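PDB 2Q18: 2-dehydro-3-deoxy-D-arabinonate dehydratase from Sulfolobus solfataricus, which catalyses the metal-dependent dehydration of 2-dehydro-3-deoxy-D-arabinonate to 2,5-dioxopentanoate, a step in the pentose oxidation pathway that leads from D-arabinonate to 2-oxoglutarate. Local coordinates for residues 144-150 / 250-256; 69-73 / 190-194; 130-134 / 180-186; 137-143 / 163-169. One frame throughout, in Å; residues are numbered along the deposited sequence.

Contact 1. Residues 144-150 / 250-256; sequences PELAVVL and TILTTGT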
loop_
_atom_site.group_PDB
_atom_site.type_symbol
_atom_site.label_atom_id
_atom_site.label_comp_id
_atom_site.label_asym_id
_atom_site.label_seq_id
_atom_site.Cartn_x
_atom_site.Cartn_y
_atom_site.Cartn_z
ATOM N N PRO A 144 -0.021 22.009 31.926
ATOM C CA PRO A 144 -0.331 22.871 30.787
ATOM C C PRO A 144 0.917 23.504 30.188
ATOM O O PRO A 144 1.660 24.201 30.886
ATOM C CB PRO A 144 -1.225 23.948 31.406
ATOM C CG PRO A 144 -0.757 24.044 32.814
ATOM C CD PRO A 144 -0.382 22.647 33.208
ATOM N N GLU A 145 1.137 23.271 28.896
ATOM C CA GLU A 145 2.403 23.643 28.270
ATOM C C GLU A 145 2.235 24.120 26.838
ATOM O O GLU A 145 1.332 23.684 26.125
ATOM C CB GLU A 145 3.383 22.460 28.294
ATOM C CG GLU A 145 3.334 21.619 29.567
ATOM C CD GLU A 145 4.540 20.717 29.758
ATOM O OE1 GLU A 145 4.742 20.257 30.901
ATOM O OE2 GLU A 145 5.286 20.468 28.784
ATOM N N LEU A 146 3.109 25.034 26.433
ATOM C CA LEU A 146 3.311 25.326 25.025
ATOM C C LEU A 146 4.144 24.180 24.446
ATOM O O LEU A 146 5.124 23.748 25.054
ATOM C CB LEU A 146 4.042 26.662 24.848
ATOM C CG LEU A 146 4.265 27.152 23.412
ATOM C CD1 LEU A 146 2.936 27.536 22.763
ATOM C CD2 LEU A 146 5.236 28.326 23.378
ATOM N N ALA A 147 3.733 23.679 23.286
ATOM C CA ALA A 147 4.471 22.623 22.605
ATOM C C ALA A 147 4.786 23.050 21.177
ATOM O O ALA A 147 4.052 23.843 20.588
ATOM C CB ALA A 147 3.682 21.324 22.618
ATOM N N VAL A 148 5.889 22.532 20.639
ATOM C CA VAL A 148 6.287 22.819 19.258
ATOM C C VAL A 148 6.267 21.560 18.393
ATOM O O VAL A 148 6.635 20.475 18.851
ATOM C CB VAL A 148 7.692 23.487 19.167
ATOM C CG1 VAL A 148 7.633 24.931 19.653
ATOM C CG2 VAL A 148 8.742 22.695 19.945
ATOM N N VAL A 149 5.819 21.718 17.152
ATOM C CA VAL A 149 5.919 20.661 16.150
ATOM C C VAL A 149 7.227 20.881 15.382
ATOM O O VAL A 149 7.523 21.997 14.954
ATOM C CB VAL A 149 4.707 20.651 15.181
ATOM C CG1 VAL A 149 4.801 19.480 14.207
ATOM C CG2 VAL A 149 3.380 20.581 15.957
ATOM N N LEU A 150 7.993 19.807 15.209
ATOM C CA LEU A 150 9.354 19.879 14.668
ATOM C C LEU A 150 9.531 19.055 13.397
ATOM O O LEU A 150 8.907 18.004 13.248
ATOM C CB LEU A 150 10.333 19.344 15.716
ATOM C CG LEU A 150 11.052 20.217 16.750
ATOM C CD1 LEU A 150 10.431 21.595 16.984
ATOM C CD2 LEU A 150 11.222 19.436 18.055
ATOM N N THR A 250 7.448 15.427 14.924
ATOM C CA THR A 250 7.753 15.223 16.340
ATOM C C THR A 250 7.255 16.423 17.142
ATOM O O THR A 250 7.400 17.574 16.711
ATOM C CB THR A 250 9.272 15.048 16.579
ATOM O OG1 THR A 250 9.710 13.828 15.978
ATOM C CG2 THR A 250 9.610 15.001 18.072
ATOM N N ILE A 251 6.664 16.150 18.301
ATOM C CA ILE A 251 6.255 17.223 19.200
ATOM C C ILE A 251 7.149 17.273 20.431
ATOM O O ILE A 251 7.410 16.251 21.068
ATOM C CB ILE A 251 4.757 17.122 19.600
ATOM C CG1 ILE A 251 3.868 17.348 18.373
ATOM C CG2 ILE A 251 4.418 18.147 20.693
ATOM C CD1 ILE A 251 2.375 17.120 18.624
ATOM N N LEU A 252 7.630 18.473 20.739
ATOM C CA LEU A 252 8.340 18.725 21.984
ATOM C C LEU A 252 7.521 19.676 22.844
ATOM O O LEU A 252 7.213 20.794 22.429
ATOM C CB LEU A 252 9.733 19.315 21.721
ATOM C CG LEU A 252 10.516 19.838 22.934
ATOM C CD1 LEU A 252 10.931 18.715 23.889
ATOM C CD2 LEU A 252 11.733 20.628 22.480
ATOM N N THR A 253 7.173 19.221 24.040
ATOM C CA THR A 253 6.439 20.052 24.983
ATOM C C THR A 253 7.416 20.692 25.982
ATOM O O THR A 253 8.327 20.034 26.487
ATOM C CB THR A 253 5.253 19.287 25.640
ATOM O OG1 THR A 253 4.475 20.190 26.435
ATOM C CG2 THR A 253 5.722 18.104 26.487
ATOM N N THR A 254 7.234 21.985 26.237
ATOM C CA THR A 254 8.317 22.819 26.770
ATOM C C THR A 254 8.337 23.074 28.288
ATOM O O THR A 254 8.991 24.016 28.753
ATOM C CB THR A 254 8.396 24.157 26.009
ATOM O OG1 THR A 254 7.188 24.897 26.214
ATOM C CG2 THR A 254 8.590 23.912 24.508
ATOM N N GLY A 255 7.653 22.227 29.055
ATOM C CA GLY A 255 7.596 22.370 30.517
ATOM C C GLY A 255 6.402 23.181 30.998
ATOM O O GLY A 255 5.706 23.810 30.198
ATOM N N THR A 256 6.157 23.164 32.308
ATOM C CA THR A 256 5.033 23.912 32.885
ATOM C C THR A 256 5.424 24.767 34.093
ATOM O O THR A 256 6.389 24.463 34.798
ATOM C CB THR A 256 3.847 22.984 33.273
ATOM O OG1 THR A 256 2.673 23.776 33.482
ATOM C CG2 THR A 256 4.147 22.185 34.544
HETATM O O HOH W 1 5.510 25.602 28.385
#
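An antiparallel strand pair in the FAH fold runs into the metal and substrate site here, where E145, a magnesium ligand, is gripped by T253 and G255. CG anti to the carbonyl carbon (chi1 -38°) and a chain extended beyond it bring OE2 between two donors on opposite faces of the carboxylate. T253 OG1 donates to E145 OE2 on the anti side at 2.5 Å, and the amide N of G255 comes from above the plane, 3.0 Å from the same E145 OE2. One oxygen thus holds two bonds, which should fix how the carboxylate is turned. Next door, L146 O also takes two donors from one residue, T254 N at 3.0 Å and T254 OG1 at 2.6 Å. One residue back from E145, P144 O accepts from OG1 of the substrate-binding T256 at 2.8 Å. Away from the site the strands pair regularly: V148 N reaches L252 O at 2.8 Å, and L252 N returns the bond to V148 O. A147 CB meets I251 CG2 on one face of the sheet, while V148 CG2 lies alongside L252 CB on the other. The strand pair of this FAH-family site sets the magnesium ligand E145 beside T256.

Contact 2. Residues 69-73 / 190-194; sequences KPIDP and FGPVI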
loop_
_atom_site.group_PDB
_atom_site.type_symbol
_atom_site.label_atom_id
_atom_site.label_comp_id
_atom_site.label_asym_id
_atom_site.label_seq_id
_atom_site.Cartn_x
_atom_site.Cartn_y
_atom_site.Cartn_z
ATOM N N LYS A 69 -6.913 14.846 17.332
ATOM C CA LYS A 69 -5.517 15.293 17.229
ATOM C C LYS A 69 -5.298 15.876 15.836
ATOM O O LYS A 69 -5.689 15.250 14.851
ATOM C CB LYS A 69 -4.555 14.116 17.435
ATOM C CG LYS A 69 -4.528 13.543 18.840
ATOM C CD LYS A 69 -3.678 12.270 18.904
ATOM C CE LYS A 69 -4.441 11.068 18.354
ATOM N NZ LYS A 69 -3.802 9.789 18.714
ATOM N N PRO A 70 -4.720 17.089 15.743
ATOM C CA PRO A 70 -4.467 17.689 14.427
ATOM C C PRO A 70 -3.445 16.929 13.562
ATOM O O PRO A 70 -3.496 17.022 12.332
ATOM C CB PRO A 70 -3.962 19.100 14.760
ATOM C CG PRO A 70 -3.496 19.029 16.161
ATOM C CD PRO A 70 -4.324 17.984 16.847
ATOM N N ILE A 71 -2.530 16.201 14.202
ATOM C CA ILE A 71 -1.589 15.311 13.506
ATOM C C ILE A 71 -1.384 14.054 14.337
ATOM O O ILE A 71 -1.773 14.007 15.509
ATOM C CB ILE A 71 -0.175 15.960 13.258
ATOM C CG1 ILE A 71 0.534 16.278 14.586
ATOM C CG2 ILE A 71 -0.264 17.184 12.324
ATOM C CD1 ILE A 71 2.000 16.703 14.439
ATOM N N ASP A 72 -0.781 13.041 13.722
ATOM C CA ASP A 72 -0.236 11.902 14.448
ATOM C C ASP A 72 1.264 12.146 14.628
ATOM O O ASP A 72 2.042 11.914 13.698
ATOM C CB ASP A 72 -0.481 10.592 13.682
ATOM C CG ASP A 72 -1.966 10.288 13.490
ATOM O OD1 ASP A 72 -2.722 10.338 14.484
ATOM O OD2 ASP A 72 -2.380 9.994 12.341
ATOM N N PRO A 73 1.682 12.622 15.821
ATOM C CA PRO A 73 3.105 12.907 16.015
ATOM C C PRO A 73 3.877 11.599 16.204
ATOM O O PRO A 73 3.579 10.842 17.132
ATOM C CB PRO A 73 3.124 13.746 17.295
ATOM C CG PRO A 73 1.916 13.289 18.062
ATOM C CD PRO A 73 0.890 12.869 17.042
ATOM N N PHE A 190 -3.215 17.071 23.019
ATOM C CA PHE A 190 -2.778 18.284 22.326
ATOM C C PHE A 190 -3.754 18.785 21.271
ATOM O O PHE A 190 -4.565 18.029 20.745
ATOM C CB PHE A 190 -1.356 18.128 21.742
ATOM C CG PHE A 190 -1.275 17.218 20.544
ATOM C CD1 PHE A 190 -1.291 17.744 19.254
ATOM C CD2 PHE A 190 -1.159 15.843 20.707
ATOM C CE1 PHE A 190 -1.209 16.903 18.136
ATOM C CE2 PHE A 190 -1.080 14.996 19.596
ATOM C CZ PHE A 190 -1.107 15.531 18.313
ATOM N N GLY A 191 -3.642 20.073 20.963
ATOM C CA GLY A 191 -4.528 20.735 20.023
ATOM C C GLY A 191 -5.121 21.993 20.635
ATOM O O GLY A 191 -4.501 22.605 21.509
ATOM N N PRO A 192 -6.330 22.392 20.188
ATOM C CA PRO A 192 -7.137 21.731 19.154
ATOM C C PRO A 192 -6.595 21.966 17.744
ATOM O O PRO A 192 -7.043 21.319 16.792
ATOM C CB PRO A 192 -8.523 22.374 19.309
ATOM C CG PRO A 192 -8.284 23.678 19.982
ATOM C CD PRO A 192 -6.993 23.589 20.744
ATOM N N VAL A 193 -5.644 22.887 17.627
ATOM C CA VAL A 193 -5.016 23.227 16.358
ATOM C C VAL A 193 -3.496 23.232 16.483
ATOM O O VAL A 193 -2.948 23.302 17.589
ATOM C CB VAL A 193 -5.462 24.627 15.836
ATOM C CG1 VAL A 193 -6.942 24.632 15.445
ATOM C CG2 VAL A 193 -5.160 25.728 16.870
ATOM N N ILE A 194 -2.819 23.158 15.344
ATOM C CA ILE A 194 -1.416 23.538 15.275
ATOM C C ILE A 194 -1.364 24.849 14.515
ATOM O O ILE A 194 -1.898 24.952 13.411
ATOM C CB ILE A 194 -0.553 22.473 14.574
ATOM C CG1 ILE A 194 -0.494 21.201 15.427
ATOM C CG2 ILE A 194 0.864 23.010 14.304
ATOM C CD1 ILE A 194 -0.169 19.966 14.636
#
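The loop 69-73 meets the F190 ring at its edge and obliquely: the carbonyl O of I71 sits at the edge, near the ring plane, 3.3 Å from F190 CZ, while carbons of K69, P70 and P73 approach obliquely. P70 CD comes within 3.5 Å of F190 CE1, and P73 CD lies 3.6 Å from F190 CZ. The K69 and F190 side chains cross at about a right angle, K69 CG 3.8 Å from F190 CE2, before the lysine bends and takes NZ off to the carbonyls of P121 and C124. F190 reaches this loop because its CG lies between the backbone N and the carbonyl carbon (chi1 72°).

The loop links strands 65-67 and 76-80, and it packs against strand 188-195 where that strand turns a corner at P192, which follows a cis peptide bond. F190 and I194 stand before and after the corner, with P70 touching both. P70 CG rests 3.8 Å from I194 CG1, crossing it at about a right angle. I194 CD1 then reaches past the proline to I71, lying 3.6 Å from I71 CG2 and close to CG1 and CD1 as well. No hydrogen bond joins the two segments. Behind them, I251 of strand 250-253 touches both F190 and P73, while L34 of helix 30-40 covers I194.

Contact 3. Residues 130-134 / 180-186; sequences AIAVR and QSKIYAG. With PO4 (phosphate ion), chain B.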
loop_
_atom_site.group_PDB
_atom_site.type_symbol
_atom_site.label_atom_id
_atom_site.label_comp_id
_atom_site.label_asym_id
_atom_site.label_seq_id
_atom_site.Cartn_x
_atom_site.Cartn_y
_atom_site.Cartn_z
ATOM N N ALA A 130 -10.839 11.878 25.944
ATOM C CA ALA A 130 -10.477 11.708 27.347
ATOM C C ALA A 130 -8.986 11.464 27.583
ATOM O O ALA A 130 -8.376 10.604 26.933
ATOM C CB ALA A 130 -11.299 10.582 27.972
ATOM N N ILE A 131 -8.414 12.231 28.512
ATOM C CA ILE A 131 -7.122 11.895 29.109
ATOM C C ILE A 131 -7.370 10.895 30.238
ATOM O O ILE A 131 -8.518 10.697 30.658
ATOM C CB ILE A 131 -6.351 13.142 29.628
ATOM C CG1 ILE A 131 -7.201 13.960 30.617
ATOM C CG2 ILE A 131 -5.883 14.008 28.454
ATOM C CD1 ILE A 131 -6.432 15.057 31.364
ATOM N N ALA A 132 -6.309 10.257 30.726
ATOM C CA ALA A 132 -6.475 9.195 31.709
ATOM C C ALA A 132 -5.641 9.402 32.963
ATOM O O ALA A 132 -4.601 10.068 32.935
ATOM C CB ALA A 132 -6.186 7.828 31.082
ATOM N N VAL A 133 -6.138 8.846 34.068
ATOM C CA VAL A 133 -5.409 8.766 35.326
ATOM C C VAL A 133 -5.132 7.289 35.516
ATOM O O VAL A 133 -6.056 6.473 35.439
ATOM C CB VAL A 133 -6.243 9.319 36.529
ATOM C CG1 VAL A 133 -5.527 9.082 37.853
ATOM C CG2 VAL A 133 -6.530 10.803 36.353
ATOM N N ARG A 134 -3.866 6.941 35.742
ATOM C CA ARG A 134 -3.470 5.554 35.973
ATOM C C ARG A 134 -4.272 4.956 37.133
ATOM O O ARG A 134 -4.584 5.652 38.102
ATOM C CB ARG A 134 -1.970 5.471 36.291
ATOM C CG ARG A 134 -1.022 5.782 35.119
ATOM C CD ARG A 134 0.451 5.673 35.555
ATOM N NE ARG A 134 0.710 4.357 36.134
ATOM C CZ ARG A 134 1.382 3.379 35.540
ATOM N NH1 ARG A 134 1.938 3.558 34.342
ATOM N NH2 ARG A 134 1.521 2.219 36.167
ATOM N N GLN A 180 7.072 5.657 34.103
ATOM C CA GLN A 180 5.768 5.111 34.473
ATOM C C GLN A 180 4.754 6.214 34.781
ATOM O O GLN A 180 3.566 6.071 34.488
ATOM C CB GLN A 180 5.889 4.178 35.681
ATOM C CG GLN A 180 6.527 2.838 35.380
ATOM C CD GLN A 180 6.620 1.958 36.610
ATOM O OE1 GLN A 180 5.633 1.346 37.029
ATOM N NE2 GLN A 180 7.814 1.879 37.193
ATOM N N SER A 181 5.237 7.309 35.361
ATOM C CA SER A 181 4.385 8.435 35.724
ATOM C C SER A 181 3.980 9.267 34.508
ATOM O O SER A 181 3.042 10.070 34.587
ATOM C CB SER A 181 5.091 9.322 36.747
ATOM O OG SER A 181 5.985 10.218 36.113
ATOM N N LYS A 182 4.684 9.061 33.392
ATOM C CA LYS A 182 4.546 9.904 32.199
ATOM C C LYS A 182 3.976 9.199 30.969
ATOM O O LYS A 182 3.334 9.845 30.145
ATOM C CB LYS A 182 5.901 10.512 31.815
ATOM C CG LYS A 182 6.449 11.552 32.785
ATOM C CD LYS A 182 5.818 12.906 32.573
ATOM C CE LYS A 182 6.467 13.951 33.461
ATOM N NZ LYS A 182 5.803 15.275 33.284
ATOM N N ILE A 183 4.232 7.897 30.838
ATOM C CA ILE A 183 3.956 7.163 29.592
ATOM C C ILE A 183 2.933 6.049 29.797
ATOM O O ILE A 183 3.226 5.031 30.425
ATOM C CB ILE A 183 5.258 6.556 28.955
ATOM C CG1 ILE A 183 6.409 7.575 28.956
ATOM C CG2 ILE A 183 4.980 6.045 27.528
ATOM C CD1 ILE A 183 7.797 6.963 28.684
ATOM N N TYR A 184 1.738 6.252 29.245
ATOM C CA TYR A 184 0.629 5.300 29.362
ATOM C C TYR A 184 -0.524 5.750 28.454
ATOM O O TYR A 184 -0.485 6.852 27.907
ATOM C CB TYR A 184 0.175 5.164 30.829
ATOM C CG TYR A 184 -0.252 6.467 31.475
ATOM C CD1 TYR A 184 -1.585 6.876 31.440
ATOM C CD2 TYR A 184 0.672 7.287 32.124
ATOM C CE1 TYR A 184 -1.987 8.077 32.021
ATOM C CE2 TYR A 184 0.278 8.491 32.713
ATOM C CZ TYR A 184 -1.055 8.872 32.658
ATOM O OH TYR A 184 -1.470 10.052 33.235
ATOM N N ALA A 185 -1.537 4.901 28.275
ATOM C CA ALA A 185 -2.666 5.248 27.407
ATOM C C ALA A 185 -3.381 6.486 27.938
ATOM O O ALA A 185 -3.810 6.512 29.091
ATOM C CB ALA A 185 -3.636 4.077 27.280
ATOM N N GLY A 186 -3.481 7.514 27.098
ATOM C CA GLY A 186 -4.122 8.769 27.478
ATOM C C GLY A 186 -3.288 9.682 28.362
ATOM O O GLY A 186 -3.836 10.544 29.056
HETATM P P PO4 B . 9.259 16.596 35.239
HETATM O O1 PO4 B . 7.763 16.648 35.040
HETATM O O2 PO4 B . 9.803 15.356 34.586
HETATM O O3 PO4 B . 9.858 17.830 34.620
HETATM O O4 PO4 B . 9.593 16.574 36.708
HETATM O O HOH W 2 3.378 0.406 36.006
HETATM O O HOH W 3 -1.809 9.021 35.890
#
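R134 sets off with CG anti to its carbonyl carbon (chi1 -69°), and Y184 swings its ring between the backbone N and the carbonyl carbon (chi1 57°); these two torsions put R134 CG over the tyrosine, while a bend at chi3 turns the guanidinium toward Q180. It is a CH-pi contact, with R134 CG 3.6 Å from the centroid of the Y184 ring and only 5° off the normal. The packing joins strand 131-133, outermost in its sheet within this chain, to the loop that follows helix 178-182 in the FAH fold. The guanidinium stands almost perpendicular to the ring, and Q180 CB lies over one of its faces. R134 NE pairs with D136, and a water accepts from R134 NH2 and lies 2.6 Å from Q180 OE1. The second subunit also holds the Q180 amide, R112 bonding OE1 and the carbonyl O of P113 bonding NE2.

At the other end of the contact, A132 N donates to G186 O at 3.0 Å. A132 O lies at the edge of the Y184 ring, in its plane and 3.1 Å from Y184 OH. A132 CB is packed against A185 O, at 3.4 Å.

K182 takes no part in the contact with 130-134; its NZ lies in the active site, where K182 binds substrate. NZ forms salt bridges with E143 and D164 and donates to a phosphate, probably from the crystallisation liquor, with K182 NZ 3.0 Å from PO4 O1.

Contact 4. Residues 137-143 / 163-169; sequences SEWTLPE and DDVSARD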
loop_
_atom_site.group_PDB
_atom_site.type_symbol
_atom_site.label_atom_id
_atom_site.label_comp_id
_atom_site.label_asym_id
_atom_site.label_seq_id
_atom_site.Cartn_x
_atom_site.Cartn_y
_atom_site.Cartn_z
ATOM N N SER A 137 -2.409 5.436 40.443
ATOM C CA SER A 137 -2.034 6.776 40.878
ATOM C C SER A 137 -3.137 7.386 41.734
ATOM O O SER A 137 -4.318 7.298 41.390
ATOM C CB SER A 137 -1.751 7.686 39.684
ATOM O OG SER A 137 -1.462 9.003 40.120
ATOM N N GLU A 138 -2.735 8.005 42.843
ATOM C CA GLU A 138 -3.662 8.701 43.736
ATOM C C GLU A 138 -3.438 10.210 43.689
ATOM O O GLU A 138 -4.065 10.961 44.443
ATOM C CB GLU A 138 -3.524 8.178 45.174
ATOM C CG GLU A 138 -4.250 6.853 45.443
ATOM C CD GLU A 138 -3.495 5.625 44.930
ATOM O OE1 GLU A 138 -2.277 5.509 45.196
ATOM O OE2 GLU A 138 -4.128 4.762 44.274
ATOM N N TRP A 139 -2.537 10.650 42.810
ATOM C CA TRP A 139 -2.271 12.077 42.624
ATOM C C TRP A 139 -1.728 12.394 41.222
ATOM O O TRP A 139 -0.510 12.491 41.009
ATOM C CB TRP A 139 -1.346 12.618 43.729
ATOM C CG TRP A 139 -1.081 14.092 43.630
ATOM C CD1 TRP A 139 -1.981 15.067 43.302
ATOM C CD2 TRP A 139 0.165 14.759 43.870
ATOM N NE1 TRP A 139 -1.369 16.298 43.313
ATOM C CE2 TRP A 139 -0.053 16.138 43.660
ATOM C CE3 TRP A 139 1.444 14.325 44.243
ATOM C CZ2 TRP A 139 0.963 17.090 43.806
ATOM C CZ3 TRP A 139 2.455 15.271 44.388
ATOM C CH2 TRP A 139 2.206 16.637 44.168
ATOM N N THR A 140 -2.650 12.560 40.277
ATOM C CA THR A 140 -2.309 12.887 38.899
ATOM C C THR A 140 -2.704 14.322 38.594
ATOM O O THR A 140 -3.837 14.733 38.859
ATOM C CB THR A 140 -2.989 11.909 37.908
ATOM O OG1 THR A 140 -2.395 10.613 38.042
ATOM C CG2 THR A 140 -2.836 12.380 36.470
ATOM N N LEU A 141 -1.760 15.082 38.044
ATOM C CA LEU A 141 -2.011 16.459 37.659
ATOM C C LEU A 141 -1.854 16.668 36.159
ATOM O O LEU A 141 -1.030 16.006 35.525
ATOM C CB LEU A 141 -1.067 17.407 38.404
ATOM C CG LEU A 141 -1.209 17.542 39.925
ATOM C CD1 LEU A 141 -0.184 18.546 40.447
ATOM C CD2 LEU A 141 -2.628 17.957 40.308
ATOM N N PRO A 142 -2.652 17.589 35.584
ATOM C CA PRO A 142 -2.358 18.030 34.234
ATOM C C PRO A 142 -1.209 19.029 34.285
ATOM O O PRO A 142 -1.077 19.774 35.260
ATOM C CB PRO A 142 -3.648 18.729 33.800
ATOM C CG PRO A 142 -4.249 19.240 35.082
ATOM C CD PRO A 142 -3.841 18.262 36.151
ATOM N N GLU A 143 -0.372 19.024 33.256
ATOM C CA GLU A 143 0.689 20.010 33.145
ATOM C C GLU A 143 0.511 20.774 31.834
ATOM O O GLU A 143 0.791 20.241 30.757
ATOM C CB GLU A 143 2.068 19.350 33.271
ATOM C CG GLU A 143 2.243 18.565 34.581
ATOM C CD GLU A 143 3.656 18.027 34.808
ATOM O OE1 GLU A 143 3.918 17.530 35.924
ATOM O OE2 GLU A 143 4.500 18.092 33.882
ATOM N N ASP A 163 -1.099 18.926 27.041
ATOM C CA ASP A 163 -1.248 18.538 28.434
ATOM C C ASP A 163 -0.341 17.341 28.683
ATOM O O ASP A 163 -0.597 16.246 28.181
ATOM C CB ASP A 163 -2.712 18.180 28.726
ATOM C CG ASP A 163 -2.981 17.896 30.202
ATOM O OD1 ASP A 163 -2.028 17.830 31.009
ATOM O OD2 ASP A 163 -4.173 17.729 30.554
ATOM N N ASP A 164 0.722 17.560 29.452
ATOM C CA ASP A 164 1.596 16.480 29.895
ATOM C C ASP A 164 1.005 15.895 31.179
ATOM O O ASP A 164 1.350 16.319 32.283
ATOM C CB ASP A 164 3.033 17.005 30.106
ATOM C CG ASP A 164 3.992 15.947 30.661
ATOM O OD1 ASP A 164 3.592 14.780 30.864
ATOM O OD2 ASP A 164 5.169 16.291 30.907
ATOM N N VAL A 165 0.110 14.925 31.025
ATOM C CA VAL A 165 -0.587 14.326 32.164
ATOM C C VAL A 165 0.403 13.482 32.974
ATOM O O VAL A 165 1.037 12.564 32.441
ATOM C CB VAL A 165 -1.815 13.483 31.721
ATOM C CG1 VAL A 165 -2.649 13.070 32.925
ATOM C CG2 VAL A 165 -2.682 14.257 30.722
ATOM N N SER A 166 0.524 13.801 34.261
ATOM C CA SER A 166 1.611 13.273 35.086
ATOM C C SER A 166 1.141 12.683 36.413
ATOM O O SER A 166 0.488 13.368 37.206
ATOM C CB SER A 166 2.632 14.377 35.359
ATOM O OG SER A 166 3.005 15.035 34.164
ATOM N N ALA A 167 1.486 11.418 36.652
ATOM C CA ALA A 167 1.231 10.777 37.939
ATOM C C ALA A 167 2.270 11.261 38.951
ATOM O O ALA A 167 3.263 10.580 39.230
ATOM C CB ALA A 167 1.253 9.273 37.803
ATOM N N ARG A 168 2.029 12.456 39.483
ATOM C CA ARG A 168 2.978 13.147 40.350
ATOM C C ARG A 168 3.378 12.361 41.601
ATOM O O ARG A 168 4.496 12.514 42.099
ATOM C CB ARG A 168 2.440 14.529 40.731
ATOM C CG ARG A 168 2.371 15.529 39.575
ATOM C CD ARG A 168 3.758 16.047 39.155
ATOM N NE ARG A 168 4.584 16.413 40.306
ATOM C CZ ARG A 168 4.468 17.548 40.993
ATOM N NH1 ARG A 168 3.560 18.457 40.651
ATOM N NH2 ARG A 168 5.262 17.775 42.030
ATOM N N ASP A 169 2.476 11.515 42.096
ATOM C CA ASP A 169 2.765 10.700 43.277
ATOM C C ASP A 169 3.824 9.638 42.997
ATOM O O ASP A 169 4.696 9.397 43.833
ATOM C CB ASP A 169 1.492 10.069 43.865
ATOM C CG ASP A 169 0.722 9.224 42.860
ATOM O OD1 ASP A 169 0.695 9.578 41.659
ATOM O OD2 ASP A 169 0.131 8.204 43.282
HETATM O O HOH W 4 0.739 5.867 44.572
HETATM O O HOH W 5 2.661 19.177 37.975
#
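R168 leaves the backbone with CB over one face of the W139 indole, 3.7 Å from the centroid of the six-membered ring, a CH-pi contact displaced toward the rim. CG then passes L141, lying 4.0 Å from L141 CD1. The bend at chi2 brings R168 CD to within 3.6 Å of E143 OE1, and a further bend at chi3 folds the guanidinium back, so that W139 CH2 lies over one of its faces with the two planes 46° apart. At the tip, a water accepts from R168 NH1 and donates to E143 OE1; the direct approach of charges is longer and not a salt bridge.

The two segments belong to the hairpin of strands 140-150 and 156-167, and E143 and D164, both magnesium ligands, are neighbours across it. L141 and S166 form an antiparallel hydrogen-bonded pair, with L141 N to S166 O at 2.9 Å and a matching return bond. Further along, D164 N donates to E143 O, and D163 OD1 takes the amide of E143 nearly along its own C-O axis. The side chains of E143 and D164 run side by side, their carboxylate planes 63° apart and E143 OE2 and D164 OD2 3.5 Å from each other; these like charges lie close where the metal binds and K182 reaches in. K118 pairs with the other oxygen of D164.

At the opposite end, where helix 168-173 begins, D169 grips the chain at two points. S137 OG donates to D169 OD1 at 2.7 Å on the syn side, and the amide of E138 meets D169 OD2 from above the carboxylate plane, with an N-H...O angle of 170°.

Contacts 1 and 4 share strand 140-150, and their centres lie about 17 Å apart; T256 packs on E143 and E145 on D164, so the metal ligands from both meet at one site. Contact 3, about 8 Å from contact 4 between centres, adds K182, which bridges to D164. Contact 2 lies about 11 Å from contact 1 between centres, and there F190 and I194 pack against I251 and V149. Along the chain the first segments come in the order 69-73, 130-134, 137-143 and 144-150, and the second segments 163-169, 180-186, 190-194 and 250-256. Contacts 1, 3 and 4 thus supply metal- and substrate-binding residues, while contact 2 packs the loop 69-73 on strand 188-195, next to contact 1.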